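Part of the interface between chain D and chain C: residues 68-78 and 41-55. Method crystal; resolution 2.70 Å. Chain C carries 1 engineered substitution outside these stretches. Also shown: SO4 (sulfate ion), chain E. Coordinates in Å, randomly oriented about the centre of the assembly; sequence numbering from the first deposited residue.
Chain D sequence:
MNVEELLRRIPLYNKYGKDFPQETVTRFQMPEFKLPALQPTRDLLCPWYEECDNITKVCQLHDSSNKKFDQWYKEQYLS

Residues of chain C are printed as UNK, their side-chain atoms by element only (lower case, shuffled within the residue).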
# COMPACT_ATOMS: atom_id res chain seq x y z
N LYS D 68 63.30 -9.10 -43.23
CA LYS D 68 63.79 -7.75 -43.51
C LYS D 68 65.31 -7.77 -43.47
O LYS D 68 65.96 -7.11 -44.27
CB LYS D 68 63.26 -6.76 -42.47
CG LYS D 68 63.77 -5.33 -42.65
CD LYS D 68 63.04 -4.55 -43.76
CE LYS D 68 61.62 -4.16 -43.34
NZ LYS D 68 60.94 -3.28 -44.34
N PHE D 69 65.86 -8.54 -42.54
CA PHE D 69 67.31 -8.67 -42.38
C PHE D 69 67.97 -9.33 -43.59
O PHE D 69 69.00 -8.87 -44.08
CB PHE D 69 67.62 -9.48 -41.12
CG PHE D 69 69.06 -9.86 -40.99
CD1 PHE D 69 70.01 -8.90 -40.68
CD2 PHE D 69 69.48 -11.16 -41.22
CE1 PHE D 69 71.36 -9.24 -40.61
CE2 PHE D 69 70.83 -11.51 -41.16
CZ PHE D 69 71.77 -10.55 -40.85
N ASP D 70 67.37 -10.42 -44.07
CA ASP D 70 67.91 -11.13 -45.21
C ASP D 70 67.98 -10.24 -46.44
O ASP D 70 68.95 -10.31 -47.17
CB ASP D 70 67.07 -12.37 -45.53
CG ASP D 70 67.47 -13.56 -44.69
OD1 ASP D 70 68.67 -13.91 -44.70
OD2 ASP D 70 66.60 -14.14 -44.02
N GLN D 71 66.95 -9.42 -46.66
CA GLN D 71 66.95 -8.53 -47.81
C GLN D 71 68.17 -7.62 -47.69
O GLN D 71 68.96 -7.50 -48.63
CB GLN D 71 65.67 -7.70 -47.85
CG GLN D 71 64.39 -8.53 -47.66
CD GLN D 71 63.11 -7.68 -47.59
OE1 GLN D 71 63.04 -6.68 -46.88
NE2 GLN D 71 62.08 -8.10 -48.33
N TRP D 72 68.34 -6.99 -46.53
CA TRP D 72 69.47 -6.10 -46.26
C TRP D 72 70.79 -6.85 -46.35
O TRP D 72 71.74 -6.38 -46.98
CB TRP D 72 69.35 -5.47 -44.86
CG TRP D 72 70.60 -4.73 -44.45
CD1 TRP D 72 71.00 -3.50 -44.88
CD2 TRP D 72 71.69 -5.26 -43.68
NE1 TRP D 72 72.29 -3.24 -44.45
CE2 TRP D 72 72.73 -4.30 -43.71
CE3 TRP D 72 71.90 -6.46 -42.99
CZ2 TRP D 72 73.96 -4.51 -43.08
CZ3 TRP D 72 73.11 -6.67 -42.36
CH2 TRP D 72 74.13 -5.69 -42.40
N TYR D 73 70.84 -8.02 -45.72
CA TYR D 73 72.02 -8.87 -45.70
C TYR D 73 72.46 -9.28 -47.10
O TYR D 73 73.64 -9.55 -47.33
CB TYR D 73 71.73 -10.11 -44.86
CG TYR D 73 72.87 -11.10 -44.75
CD1 TYR D 73 74.01 -10.80 -44.00
CD2 TYR D 73 72.78 -12.35 -45.34
CE1 TYR D 73 75.03 -11.74 -43.83
CE2 TYR D 73 73.78 -13.29 -45.18
CZ TYR D 73 74.90 -12.99 -44.42
OH TYR D 73 75.83 -13.98 -44.21
N LYS D 74 71.52 -9.34 -48.03
CA LYS D 74 71.81 -9.70 -49.41
C LYS D 74 72.58 -8.56 -50.09
O LYS D 74 73.76 -8.70 -50.38
CB LYS D 74 70.50 -9.97 -50.17
CG LYS D 74 70.66 -10.03 -51.70
CD LYS D 74 69.32 -10.22 -52.43
CE LYS D 74 69.51 -10.29 -53.94
NZ LYS D 74 68.26 -10.62 -54.69
N GLU D 75 71.91 -7.43 -50.34
CA GLU D 75 72.54 -6.28 -50.99
C GLU D 75 73.90 -5.96 -50.37
O GLU D 75 74.82 -5.52 -51.05
CB GLU D 75 71.62 -5.05 -50.90
CG GLU D 75 72.20 -3.71 -51.43
CD GLU D 75 72.31 -3.63 -52.96
OE1 GLU D 75 71.31 -3.92 -53.65
OE2 GLU D 75 73.40 -3.25 -53.46
N GLN D 76 74.04 -6.22 -49.07
CA GLN D 76 75.29 -5.94 -48.38
C GLN D 76 76.43 -6.91 -48.67
O GLN D 76 77.55 -6.48 -48.92
CB GLN D 76 75.05 -5.88 -46.88
CG GLN D 76 74.48 -4.56 -46.39
CD GLN D 76 75.55 -3.51 -46.13
OE1 GLN D 76 76.56 -3.79 -45.49
NE2 GLN D 76 75.32 -2.30 -46.62
N TYR D 77 76.16 -8.21 -48.65
CA TYR D 77 77.21 -9.20 -48.91
C TYR D 77 76.80 -10.27 -49.93
O TYR D 77 76.78 -11.46 -49.63
CB TYR D 77 77.63 -9.87 -47.58
CG TYR D 77 77.73 -8.92 -46.40
CD1 TYR D 77 76.64 -8.68 -45.57
CD2 TYR D 77 78.92 -8.23 -46.13
CE1 TYR D 77 76.72 -7.78 -44.50
CE2 TYR D 77 79.01 -7.33 -45.07
CZ TYR D 77 77.91 -7.10 -44.25
OH TYR D 77 78.00 -6.19 -43.23
N LEU D 78 76.48 -9.83 -51.15
CA LEU D 78 76.07 -10.73 -52.24
C LEU D 78 76.03 -9.96 -53.55
O LEU D 78 76.53 -8.85 -53.66
CB LEU D 78 74.68 -11.30 -51.99
CG LEU D 78 74.44 -12.36 -50.91
CD1 LEU D 78 72.94 -12.67 -50.86
CD2 LEU D 78 75.23 -13.62 -51.23
N UNK C 41 86.89 -7.34 -42.19
CA UNK C 41 86.39 -6.00 -42.45
C UNK C 41 84.87 -5.95 -42.62
O UNK C 41 84.24 -4.92 -42.36
c UNK C 41 88.46 -4.79 -43.40
n UNK C 41 89.57 -1.98 -40.97
c UNK C 41 87.08 -5.40 -43.69
c UNK C 41 88.36 -3.66 -42.36
c UNK C 41 89.71 -3.06 -41.99
N UNK C 42 84.28 -7.06 -43.04
CA UNK C 42 82.84 -7.12 -43.22
C UNK C 42 82.13 -7.62 -41.95
O UNK C 42 81.07 -7.11 -41.58
o UNK C 42 83.01 -9.30 -47.10
o UNK C 42 81.61 -7.76 -47.82
c UNK C 42 82.44 -8.19 -46.98
c UNK C 42 82.50 -8.01 -44.43
c UNK C 42 82.77 -7.32 -45.76
N UNK C 43 82.74 -8.59 -41.27
CA UNK C 43 82.19 -9.12 -40.03
C UNK C 43 82.20 -8.00 -38.99
O UNK C 43 81.19 -7.73 -38.33
c UNK C 43 82.84 -11.46 -40.53
c UNK C 43 83.04 -10.30 -39.55
c UNK C 43 83.63 -12.68 -40.18
c UNK C 43 82.68 -10.69 -38.14
N UNK C 44 83.36 -7.34 -38.90
CA UNK C 44 83.62 -6.22 -38.02
C UNK C 44 82.62 -5.09 -38.27
O UNK C 44 82.07 -4.51 -37.34
c UNK C 44 85.06 -5.68 -38.26
c UNK C 44 86.08 -6.71 -37.78
c UNK C 44 85.26 -4.32 -37.57
c UNK C 44 87.51 -6.35 -38.11
N UNK C 45 82.42 -4.79 -39.54
CA UNK C 45 81.49 -3.77 -39.96
C UNK C 45 80.08 -4.23 -39.62
O UNK C 45 79.25 -3.45 -39.15
c UNK C 45 81.64 -3.53 -41.48
o UNK C 45 79.47 -3.68 -42.49
c UNK C 45 80.39 -2.92 -42.13
o UNK C 45 80.34 -1.67 -42.28
N UNK C 46 79.81 -5.51 -39.83
CA UNK C 46 78.48 -6.04 -39.54
C UNK C 46 78.18 -5.94 -38.05
O UNK C 46 77.08 -5.56 -37.68
c UNK C 46 77.16 -9.26 -38.86
c UNK C 46 78.38 -7.48 -40.06
c UNK C 46 75.85 -7.44 -39.98
c UNK C 46 77.09 -8.31 -40.03
N UNK C 47 79.15 -6.27 -37.21
CA UNK C 47 78.98 -6.21 -35.75
C UNK C 47 79.05 -4.80 -35.16
O UNK C 47 78.19 -4.40 -34.36
c UNK C 47 80.05 -7.00 -35.02
c UNK C 47 81.09 -9.32 -34.81
c UNK C 47 80.12 -8.42 -35.57
c UNK C 47 79.77 -6.98 -33.52
N UNK C 48 80.08 -4.07 -35.54
CA UNK C 48 80.31 -2.73 -35.02
C UNK C 48 79.40 -1.65 -35.56
O UNK C 48 79.20 -0.62 -34.91
c UNK C 48 84.14 -2.62 -34.63
o UNK C 48 84.47 -1.53 -35.10
n UNK C 48 85.00 -3.61 -34.43
c UNK C 48 82.70 -2.88 -34.26
c UNK C 48 81.75 -2.32 -35.27
N UNK C 49 78.83 -1.88 -36.73
CA UNK C 49 77.99 -0.88 -37.34
C UNK C 49 76.55 -1.30 -37.59
O UNK C 49 75.67 -0.47 -37.84
c UNK C 49 77.83 0.67 -39.31
c UNK C 49 78.63 -0.43 -38.65
o UNK C 49 79.95 0.06 -38.37
N UNK C 50 76.29 -2.60 -37.51
CA UNK C 50 74.93 -3.06 -37.76
C UNK C 50 74.34 -3.92 -36.67
O UNK C 50 73.54 -4.81 -36.94
n UNK C 50 74.88 -1.80 -40.66
c UNK C 50 75.47 -2.96 -40.22
n UNK C 50 76.69 -2.01 -41.78
c UNK C 50 74.91 -3.78 -39.11
c UNK C 50 76.61 -3.09 -40.94
c UNK C 50 75.63 -1.25 -41.59
N UNK C 51 74.72 -3.65 -35.42
CA UNK C 51 74.19 -4.39 -34.29
C UNK C 51 72.67 -4.45 -34.45
O UNK C 51 72.04 -5.46 -34.11
n UNK C 51 75.11 -4.58 -30.07
c UNK C 51 75.10 -5.38 -29.01
c UNK C 51 74.58 -3.72 -32.95
c UNK C 51 74.06 -3.62 -30.41
n UNK C 51 76.12 -6.22 -28.81
n UNK C 51 74.08 -5.36 -28.15
c UNK C 51 73.53 -3.85 -31.83
N UNK C 52 72.08 -3.39 -35.00
CA UNK C 52 70.63 -3.33 -35.20
C UNK C 52 70.10 -4.44 -36.09
O UNK C 52 69.03 -5.03 -35.82
n UNK C 52 68.53 -1.55 -37.65
c UNK C 52 70.21 -1.99 -35.81
c UNK C 52 67.24 -1.69 -37.88
n UNK C 52 66.68 -2.21 -36.81
c UNK C 52 67.64 -2.41 -35.85
c UNK C 52 68.82 -2.00 -36.38
N UNK C 53 70.84 -4.70 -37.17
CA UNK C 53 70.49 -5.75 -38.13
C UNK C 53 70.43 -7.09 -37.38
O UNK C 53 69.43 -7.80 -37.44
c UNK C 53 70.13 -4.34 -40.80
c UNK C 53 71.54 -5.80 -39.26
c UNK C 53 71.51 -4.60 -40.23
n UNK C 53 69.83 -3.07 -41.06
o UNK C 53 69.36 -5.26 -41.03
N UNK C 54 71.50 -7.42 -36.67
CA UNK C 54 71.55 -8.65 -35.90
C UNK C 54 70.37 -8.79 -34.95
O UNK C 54 69.86 -9.89 -34.73
c UNK C 54 74.05 -8.51 -36.04
c UNK C 54 74.10 -9.68 -37.01
c UNK C 54 72.85 -8.71 -35.11
c UNK C 54 75.35 -8.40 -35.24
N UNK C 55 69.93 -7.68 -34.37
CA UNK C 55 68.78 -7.72 -33.45
C UNK C 55 67.52 -8.16 -34.21
O UNK C 55 66.57 -8.68 -33.60
c UNK C 55 69.70 -5.80 -32.00
o UNK C 55 69.16 -3.48 -32.20
c UNK C 55 68.54 -6.33 -32.84
o UNK C 55 69.48 -4.28 -30.17
c UNK C 55 69.43 -4.42 -31.42
S SO4 E . 71.55 -0.18 -39.35
O1 SO4 E . 72.19 0.98 -38.71
O2 SO4 E . 70.09 0.04 -39.41
O3 SO4 E . 72.05 -0.35 -40.73
O4 SO4 E . 71.86 -1.39 -38.56

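Position 41 carries four carbons in a row ending in nitrogen, out of reach of this stretch of chain D: C:Lys41, exposed, away from this contact. Position 42 has three carbons, the third bearing two oxygens, one of them 3.2 Å from D:Tyr77 CD2, at the edge of the ring, where the hydrogens carry slight positive charge. It is C:Glu42, and the atom concerned is OE2. Positions 43 and 44 each have four carbons forked at the first, one arm two carbons long: C:Ile43, buried, its CA-to-CB bond pointing away from this stretch, and C:Ile44, beyond the stretch's reach.

At position 45 two carbons end in two oxygens, one of them 3.0 Å from D:Tyr77 OH. This is the short acid C:Asp45, whose OD1 accepts a hydrogen bond from that hydroxyl; a carboxylate is a good acceptor for it. Position 46 has four carbons forked at the second; an end carbon lies 3.4 Å from D:Trp72 CH2, near the plane of the indole, and its CB is 4.2 Å from D:Tyr77 CZ. It is C:Leu46, the end carbon being CD2, and a compact apolar side chain serves both aromatics.

Position 47 has four carbons forked at the first, one arm two carbons long; position 48 has three carbons, the last with one oxygen and one nitrogen; position 49 is a carbon bearing one oxygen and one carbon. These are C:Ile47, C:Gln48 and C:Thr49, out of reach of this stretch, and this contact sets no demand on them.

Position 50 has one carbon and a five-membered ring of three carbons and two nitrogens, whose face meets the edge of D:Trp72. It is C:His50, its CG 3.6 Å from D:Trp72 CZ2, while C:His50 ND1 donates to sulfate O3 at 3.2 Å; the flat ring offers a face to the indole and a nitrogen to the sulfate. At 51 three carbons and a nitrogen lead to a carbon with two more nitrogens, C:Arg51, out of reach. Position 52, one carbon, then a five-membered ring of three carbons and two nitrogens, is C:His52, whose ND1 donates to sulfate O2 at 2.8 Å.

Position 53 has three carbons, the third with one oxygen and one nitrogen. Its second carbon sits 3.3 Å from the centroid of the six-membered ring of D:Trp72, almost on the ring normal, and D:Phe69 CE1 lies 3.7 Å from its CB. It is C:Gln53, whose aliphatic stem suits this CH-pi contact through CG. Position 54, four carbons forked at the second, is the buried C:Leu54; position 55, three carbons ending in two oxygens, is C:Glu55, its CA-to-CB bond pointing away.

The contact works through three aromatics of chain D. D:Trp72 packs against C:Leu46, C:His50 and C:Gln53; D:Phe69 extends the packing along C:Gln53; D:Tyr77, just past its helix, adds the cross-chain hydrogen bond.

Chain C, residues 41-55: KEIIDLIQTHRHQLE
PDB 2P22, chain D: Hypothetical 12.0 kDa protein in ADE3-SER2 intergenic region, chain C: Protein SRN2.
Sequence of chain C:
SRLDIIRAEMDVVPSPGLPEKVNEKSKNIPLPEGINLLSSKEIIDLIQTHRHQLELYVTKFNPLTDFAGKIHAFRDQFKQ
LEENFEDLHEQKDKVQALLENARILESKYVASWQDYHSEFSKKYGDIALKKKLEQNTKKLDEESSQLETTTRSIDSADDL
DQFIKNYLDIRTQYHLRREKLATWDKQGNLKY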